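5,10-methylenetetrahydromethanopterin reductase (Methanopyrus kandleri, PDB 1EZW) catalyses the reversible, coenzyme F420-dependent reduction of methylene-tetrahydromethanopterin to methyl-tetrahydromethanopterin, a step of methanogenesis from carbon dioxide. Local coordinates at residues Ala197-Pro200 with Lys201-Glu204; Ala241-Ala244 with Thr245-Val248; Gly329-Lys332 with Glu333-Ile336. All coordinates share one frame; numbering follows the deposited sequence.

Contact 1. Residues Ala197-Pro200 with Lys201-Glu204; sequences ASNP and KDFE
Lys-201 meets Asn-199 at the start of helix 200-216, where the chain leaving strand 192-196 of the TIM barrel turns into its helix. Asn-199 is the N-cap: with CG swung anti to the backbone N (chi1 -175°), its OD1 reaches forward and accepts from Lys-201 N at 3.0 Å in a fairly straight bond, the donor tilted slightly from the amide's carbonyl plane. The lysine side chain runs alongside that of the asparagine, its CB 3.5 Å from Asn-199 OD1. Pro-200, which has no N-H to satisfy, suits the first turn of a helix.

Asp-202 answers the cap. Asp-202 N donates to Asn-199 O at 3.0 Å, while Asp-202 OD2 turns back to Asn-199 N in a weak bond of 3.3 Å, closing a capping box. Asp-202 OD2 also accepts from a water at 2.6 Å, which in turn takes the N-H of Ser-198. Asp-202 OD1 forms a salt bridge with Arg-263 NH2 and a hydrogen bond with His-264 NE2. The small Ala-197 lets its CB lie 3.5 Å from Asp-202 CB.

Phe-203 places its ring edge against the backbone, with Ala-197 O in the ring plane, and Phe-203 CE1 packs on the Ala-197 methyl CB at 3.8 Å. Glu-204 N then makes the first full-turn bond, 2.9 Å to Pro-200 O. Were the asparagine cap, Asn-199, replaced by an alanine, Lys-201 N would probably lose its acceptor and Glu-296 O the amide ND2 that donates to it.

Beyond the turn, the buried phenylalanine touches Val-226 and Ala-228 of strand 225-229 and Leu-314 of helix 304-316, which Pro-200 also touches.

Contact 2. Residues Ala241-Ala244 with Thr245-Val248; sequences AIEA and TKIV
A kinked turn of helix 238-254, which follows the short strand 232-234, brings Thr-245 and Lys-246 back onto Ile-242 and Glu-243. In a regular alpha-helix each N-H would bond four residues back, but here Thr-245 N and Lys-246 N bond three residues back, as in a 3-10 turn: Thr-245 N to Ile-242 O at 3.1 Å and Lys-246 N to Glu-243 O at 3.2 Å.

Threonine suits the kink because its hydroxyl can serve the backbone. Thr-245 OG1 stands between the backbone N and the carbonyl carbon (chi1 68°) and donates to Ile-242 O at 2.7 Å, in the carbonyl plane. That oxygen is therefore gripped twice by one residue, which fixes the rotation of the threonine and gives its buried hydroxyl a partner. The methyl carbon Thr-245 CG2 lies 3.6 Å from Ala-241 O, whose own polar partner is Ser-233 OG. A water bridges the irregular turn, donating to Glu-243 O and accepting from Ile-247 N, which has no direct bond to the preceding turn.

Apolar neighbours flank the helix. Ile-242, Thr-245 and Lys-246 touch Ile-295 of helix 292-298, while Glu-243 and Lys-246 both touch Ile-287 of helix 283-289.

The charged pair Glu-243 and Lys-246 joins neighbouring turns. Lys-246 is extended all along its chain, whereas Glu-243 is bent at chi2 (59°), which folds its carboxylate back over the lysine stem until Glu-243 OE2 lies 3.4 Å from Lys-246 CD. The salt bridge closes at the end of that stem, where Lys-246 NZ meets Glu-243 OE1 at 3.0 Å on its syn side, 30° out of the carboxylate plane.

Contact 3. Residues Gly329-Lys332 with Glu333-Ile336; sequences GPDK and EKAI
Asp-331 is the N-cap of helix 332-342, and its side chain takes the N-H of Lys-334 in a capping bond. With CG anti to the backbone N (chi1 177°), OD2 is carried over the open start of the helix. Asp-331 OD2 receives Lys-334 N at 3.0 Å in an almost straight bond (175°), the donor lying above the carboxylate plane. An aspartate suits this place because its negative charge would probably be favoured by the helix's positive end.

The backbone bonds follow at once: Ala-335 N to Asp-331 O and Ile-336 N to Lys-332 O, each 2.9 Å, so the helix is regular from its first turn.

Among charged groups, the side chain of Lys-334 crosses that of Asp-331 at about a right angle, though its exact placing there is doubtful. Lys-332 NZ reaches back to Pro-327 O in a weak hydrogen bond. Glu-333, extended along its chain, accepts from His-21 NE2 through OE2 and forms a salt bridge through OE1 with Lys-15 of a second subunit, which ties the helix start to the subunit interface.

The buried Ala-335 touches Ile-234, and the buried Ile-336 touches Val-25 and Ala-26 of helix 16-28. Glycine suits position 329 because a side chain there would collide with the helix: Gly-329 CA lies just 3.7 Å from Ala-335 CB.

How the contacts relate
Contacts 1 and 3 are both helix N-caps on the same (beta, alpha)8 scaffold, in loops that follow strands 192-196 and 321-324, whereas contact 2 lies inside helix 238-254. All three mix buried and open residues; contact 1 is nearest the chain's centre, about 15 Å between centres against about 20 Å for the others. Asparagine caps contact 1 with a reciprocal box, aspartate contact 3 without one. At the kink of contact 2 a hydroxyl and a water bond to backbone oxygens. Contacts 2 and 3 touch, Ala-244 CB packing on Pro-330 CG at 3.9 Å; contact 1 touches neither, and contact 3 alone meets another subunit.

Contact 1. Residues Ala197-Pro200 with Lys201-Glu204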
loop_
_atom_site.group_PDB
_atom_site.type_symbol
_atom_site.label_atom_id
_atom_site.label_comp_id
_atom_site.label_asym_id
_atom_site.label_seq_id
_atom_site.Cartn_x
_atom_site.Cartn_y
_atom_site.Cartn_z
ATOM N N ALA A 197 -20.282 -22.421 -14.604
ATOM C CA ALA A 197 -20.304 -23.456 -15.650
ATOM C C ALA A 197 -19.141 -23.218 -16.577
ATOM O O ALA A 197 -18.679 -22.081 -16.709
ATOM C CB ALA A 197 -21.651 -23.380 -16.443
ATOM N N SER A 198 -18.702 -24.274 -17.274
ATOM C CA SER A 198 -17.559 -24.169 -18.164
ATOM C C SER A 198 -17.789 -24.734 -19.574
ATOM O O SER A 198 -16.855 -24.785 -20.369
ATOM C CB SER A 198 -16.371 -24.925 -17.521
ATOM O OG SER A 198 -16.144 -24.467 -16.184
ATOM N N ASN A 199 -19.026 -25.096 -19.886
ATOM C CA ASN A 199 -19.287 -25.761 -21.183
ATOM C C ASN A 199 -20.403 -25.068 -21.988
ATOM O O ASN A 199 -21.349 -24.526 -21.423
ATOM C CB ASN A 199 -19.608 -27.225 -20.841
ATOM C CG ASN A 199 -19.783 -28.110 -22.075
ATOM O OD1 ASN A 199 -20.811 -28.045 -22.764
ATOM N ND2 ASN A 199 -18.785 -28.933 -22.356
ATOM N N PRO A 200 -20.278 -25.030 -23.330
ATOM C CA PRO A 200 -21.287 -24.393 -24.174
ATOM C C PRO A 200 -22.722 -24.840 -23.898
ATOM O O PRO A 200 -23.631 -24.013 -23.965
ATOM C CB PRO A 200 -20.821 -24.756 -25.594
ATOM C CG PRO A 200 -19.296 -24.744 -25.420
ATOM C CD PRO A 200 -19.198 -25.593 -24.164
ATOM N N LYS A 201 -22.922 -26.116 -23.569
ATOM C CA LYS A 201 -24.278 -26.614 -23.329
ATOM C C LYS A 201 -24.970 -25.949 -22.150
ATOM O O LYS A 201 -26.199 -25.795 -22.130
ATOM C CB LYS A 201 -24.270 -28.140 -23.154
ATOM C CG LYS A 201 -23.990 -28.842 -24.493
ATOM C CD LYS A 201 -24.266 -30.347 -24.434
ATOM C CE LYS A 201 -23.217 -31.118 -23.696
ATOM N NZ LYS A 201 -21.896 -31.092 -24.387
ATOM N N ASP A 202 -24.179 -25.551 -21.157
ATOM C CA ASP A 202 -24.759 -24.900 -20.000
ATOM C C ASP A 202 -25.287 -23.544 -20.415
ATOM O O ASP A 202 -26.339 -23.114 -19.944
ATOM C CB ASP A 202 -23.685 -24.735 -18.920
ATOM C CG ASP A 202 -23.089 -26.045 -18.521
ATOM O OD1 ASP A 202 -23.854 -26.951 -18.129
ATOM O OD2 ASP A 202 -21.853 -26.183 -18.594
ATOM N N PHE A 203 -24.561 -22.866 -21.296
ATOM C CA PHE A 203 -24.977 -21.551 -21.731
ATOM C C PHE A 203 -26.083 -21.576 -22.770
ATOM O O PHE A 203 -26.833 -20.615 -22.897
ATOM C CB PHE A 203 -23.767 -20.730 -22.166
ATOM C CG PHE A 203 -22.850 -20.410 -20.995
ATOM C CD1 PHE A 203 -21.829 -21.284 -20.623
ATOM C CD2 PHE A 203 -23.146 -19.320 -20.167
ATOM C CE1 PHE A 203 -21.114 -21.093 -19.432
ATOM C CE2 PHE A 203 -22.442 -19.119 -18.971
ATOM C CZ PHE A 203 -21.434 -20.006 -18.605
ATOM N N GLU A 204 -26.192 -22.679 -23.498
ATOM C CA GLU A 204 -27.279 -22.778 -24.475
ATOM C C GLU A 204 -28.595 -22.843 -23.702
ATOM O O GLU A 204 -29.639 -22.443 -24.200
ATOM C CB GLU A 204 -27.066 -24.019 -25.357
ATOM C CG GLU A 204 -25.861 -23.796 -26.269
ATOM C CD GLU A 204 -25.380 -25.048 -26.988
ATOM O OE1 GLU A 204 -25.743 -26.161 -26.573
ATOM O OE2 GLU A 204 -24.594 -24.906 -27.958
HETATM O O HOH W 1 -19.994 -26.873 -16.905
#

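Contact 2. Residues Ala241-Ala244 with Thr245-Val248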
loop_
_atom_site.group_PDB
_atom_site.type_symbol
_atom_site.label_atom_id
_atom_site.label_comp_id
_atom_site.label_asym_id
_atom_site.label_seq_id
_atom_site.Cartn_x
_atom_site.Cartn_y
_atom_site.Cartn_z
ATOM N N ALA A 241 -2.046 -29.951 -17.482
ATOM C CA ALA A 241 -3.187 -29.045 -17.269
ATOM C C ALA A 241 -4.422 -29.865 -16.886
ATOM O O ALA A 241 -5.104 -29.578 -15.901
ATOM C CB ALA A 241 -3.466 -28.236 -18.543
ATOM N N ILE A 242 -4.700 -30.923 -17.652
ATOM C CA ILE A 242 -5.873 -31.744 -17.383
ATOM C C ILE A 242 -5.836 -32.390 -16.004
ATOM O O ILE A 242 -6.835 -32.449 -15.294
ATOM C CB ILE A 242 -6.029 -32.849 -18.468
ATOM C CG1 ILE A 242 -6.342 -32.194 -19.818
ATOM C CG2 ILE A 242 -7.083 -33.882 -18.025
ATOM C CD1 ILE A 242 -6.119 -33.096 -21.037
ATOM N N GLU A 243 -4.664 -32.873 -15.618
ATOM C CA GLU A 243 -4.528 -33.530 -14.336
ATOM C C GLU A 243 -4.880 -32.595 -13.187
ATOM O O GLU A 243 -5.517 -33.001 -12.214
ATOM C CB GLU A 243 -3.089 -34.031 -14.171
ATOM C CG GLU A 243 -2.882 -34.908 -12.936
ATOM C CD GLU A 243 -3.762 -36.140 -12.963
ATOM O OE1 GLU A 243 -3.872 -36.751 -14.050
ATOM O OE2 GLU A 243 -4.326 -36.502 -11.903
ATOM N N ALA A 244 -4.456 -31.338 -13.301
ATOM C CA ALA A 244 -4.705 -30.344 -12.256
ATOM C C ALA A 244 -6.188 -30.081 -12.010
ATOM O O ALA A 244 -6.590 -29.640 -10.930
ATOM C CB ALA A 244 -3.978 -29.045 -12.614
ATOM N N THR A 245 -7.025 -30.341 -13.010
ATOM C CA THR A 245 -8.445 -30.105 -12.828
ATOM C C THR A 245 -9.165 -31.164 -12.000
ATOM O O THR A 245 -10.190 -30.872 -11.401
ATOM C CB THR A 245 -9.246 -30.072 -14.163
ATOM O OG1 THR A 245 -9.256 -31.387 -14.728
ATOM C CG2 THR A 245 -8.649 -29.128 -15.161
ATOM N N LYS A 246 -8.627 -32.375 -11.944
ATOM C CA LYS A 246 -9.344 -33.471 -11.282
ATOM C C LYS A 246 -9.969 -33.263 -9.920
ATOM O O LYS A 246 -11.175 -33.487 -9.764
ATOM C CB LYS A 246 -8.490 -34.743 -11.316
ATOM C CG LYS A 246 -8.341 -35.239 -12.754
ATOM C CD LYS A 246 -7.563 -36.537 -12.894
ATOM C CE LYS A 246 -7.380 -36.884 -14.373
ATOM N NZ LYS A 246 -6.519 -38.081 -14.597
ATOM N N ILE A 247 -9.199 -32.820 -8.932
ATOM C CA ILE A 247 -9.797 -32.607 -7.626
ATOM C C ILE A 247 -10.963 -31.636 -7.727
ATOM O O ILE A 247 -12.015 -31.860 -7.140
ATOM C CB ILE A 247 -8.781 -32.065 -6.593
ATOM C CG1 ILE A 247 -9.468 -31.872 -5.236
ATOM C CG2 ILE A 247 -8.212 -30.723 -7.063
ATOM C CD1 ILE A 247 -10.111 -33.123 -4.660
ATOM N N VAL A 248 -10.796 -30.560 -8.493
ATOM C CA VAL A 248 -11.880 -29.593 -8.604
ATOM C C VAL A 248 -13.087 -30.178 -9.351
ATOM O O VAL A 248 -14.217 -30.002 -8.924
ATOM C CB VAL A 248 -11.406 -28.277 -9.283
ATOM C CG1 VAL A 248 -12.572 -27.301 -9.388
ATOM C CG2 VAL A 248 -10.261 -27.628 -8.455
HETATM O O HOH W 2 -6.106 -32.841 -9.591
#

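Contact 3. Residues Gly329-Lys332 with Glu333-Ile336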
loop_
_atom_site.group_PDB
_atom_site.type_symbol
_atom_site.label_atom_id
_atom_site.label_comp_id
_atom_site.label_asym_id
_atom_site.label_seq_id
_atom_site.Cartn_x
_atom_site.Cartn_y
_atom_site.Cartn_z
ATOM N N GLY A 329 -4.230 -23.357 -13.151
ATOM C CA GLY A 329 -3.199 -24.101 -13.852
ATOM C C GLY A 329 -2.321 -24.738 -12.794
ATOM O O GLY A 329 -2.448 -24.428 -11.606
ATOM N N PRO A 330 -1.454 -25.673 -13.186
ATOM C CA PRO A 330 -0.554 -26.340 -12.243
ATOM C C PRO A 330 0.229 -25.306 -11.399
ATOM O O PRO A 330 0.430 -25.507 -10.208
ATOM C CB PRO A 330 0.320 -27.171 -13.178
ATOM C CG PRO A 330 -0.765 -27.647 -14.210
ATOM C CD PRO A 330 -1.317 -26.249 -14.539
ATOM N N ASP A 331 0.660 -24.214 -12.046
ATOM C CA ASP A 331 1.393 -23.092 -11.408
ATOM C C ASP A 331 0.479 -21.908 -11.754
ATOM O O ASP A 331 0.399 -21.545 -12.933
ATOM C CB ASP A 331 2.764 -22.928 -12.082
ATOM C CG ASP A 331 3.582 -21.742 -11.545
ATOM O OD1 ASP A 331 4.817 -21.911 -11.345
ATOM O OD2 ASP A 331 3.045 -20.635 -11.360
ATOM N N LYS A 332 -0.207 -21.350 -10.756
ATOM C CA LYS A 332 -1.164 -20.242 -11.008
ATOM C C LYS A 332 -0.560 -19.053 -11.723
ATOM O O LYS A 332 -1.152 -18.524 -12.668
ATOM C CB LYS A 332 -1.853 -19.749 -9.704
ATOM C CG LYS A 332 -2.835 -20.767 -9.054
ATOM C CD LYS A 332 -3.646 -20.119 -7.925
ATOM C CE LYS A 332 -4.936 -20.881 -7.612
ATOM N NZ LYS A 332 -4.703 -22.302 -7.236
ATOM N N GLU A 333 0.600 -18.579 -11.257
ATOM C CA GLU A 333 1.212 -17.432 -11.915
ATOM C C GLU A 333 1.623 -17.720 -13.366
ATOM O O GLU A 333 1.352 -16.915 -14.269
ATOM C CB GLU A 333 2.406 -16.925 -11.076
ATOM C CG GLU A 333 3.217 -15.845 -11.754
ATOM C CD GLU A 333 4.185 -15.193 -10.780
ATOM O OE1 GLU A 333 5.166 -14.590 -11.252
ATOM O OE2 GLU A 333 3.940 -15.314 -9.558
ATOM N N LYS A 334 2.271 -18.860 -13.617
ATOM C CA LYS A 334 2.672 -19.188 -14.994
ATOM C C LYS A 334 1.425 -19.377 -15.853
ATOM O O LYS A 334 1.439 -19.042 -17.037
ATOM C CB LYS A 334 3.480 -20.493 -15.043
ATOM C CG LYS A 334 4.844 -20.461 -14.395
ATOM C CD LYS A 334 5.268 -21.938 -14.130
ATOM C CE LYS A 334 4.964 -22.851 -15.347
ATOM N NZ LYS A 334 4.967 -24.314 -14.995
ATOM N N ALA A 335 0.360 -19.886 -15.251
ATOM C CA ALA A 335 -0.911 -20.112 -15.974
ATOM C C ALA A 335 -1.530 -18.780 -16.401
ATOM O O ALA A 335 -1.984 -18.586 -17.533
ATOM C CB ALA A 335 -1.877 -20.921 -15.093
ATOM N N ILE A 336 -1.548 -17.824 -15.485
ATOM C CA ILE A 336 -2.079 -16.527 -15.828
ATOM C C ILE A 336 -1.296 -15.903 -16.980
ATOM O O ILE A 336 -1.865 -15.291 -17.875
ATOM C CB ILE A 336 -2.032 -15.585 -14.568
ATOM C CG1 ILE A 336 -3.022 -16.117 -13.525
ATOM C CG2 ILE A 336 -2.328 -14.115 -14.968
ATOM C CD1 ILE A 336 -2.850 -15.501 -12.104
#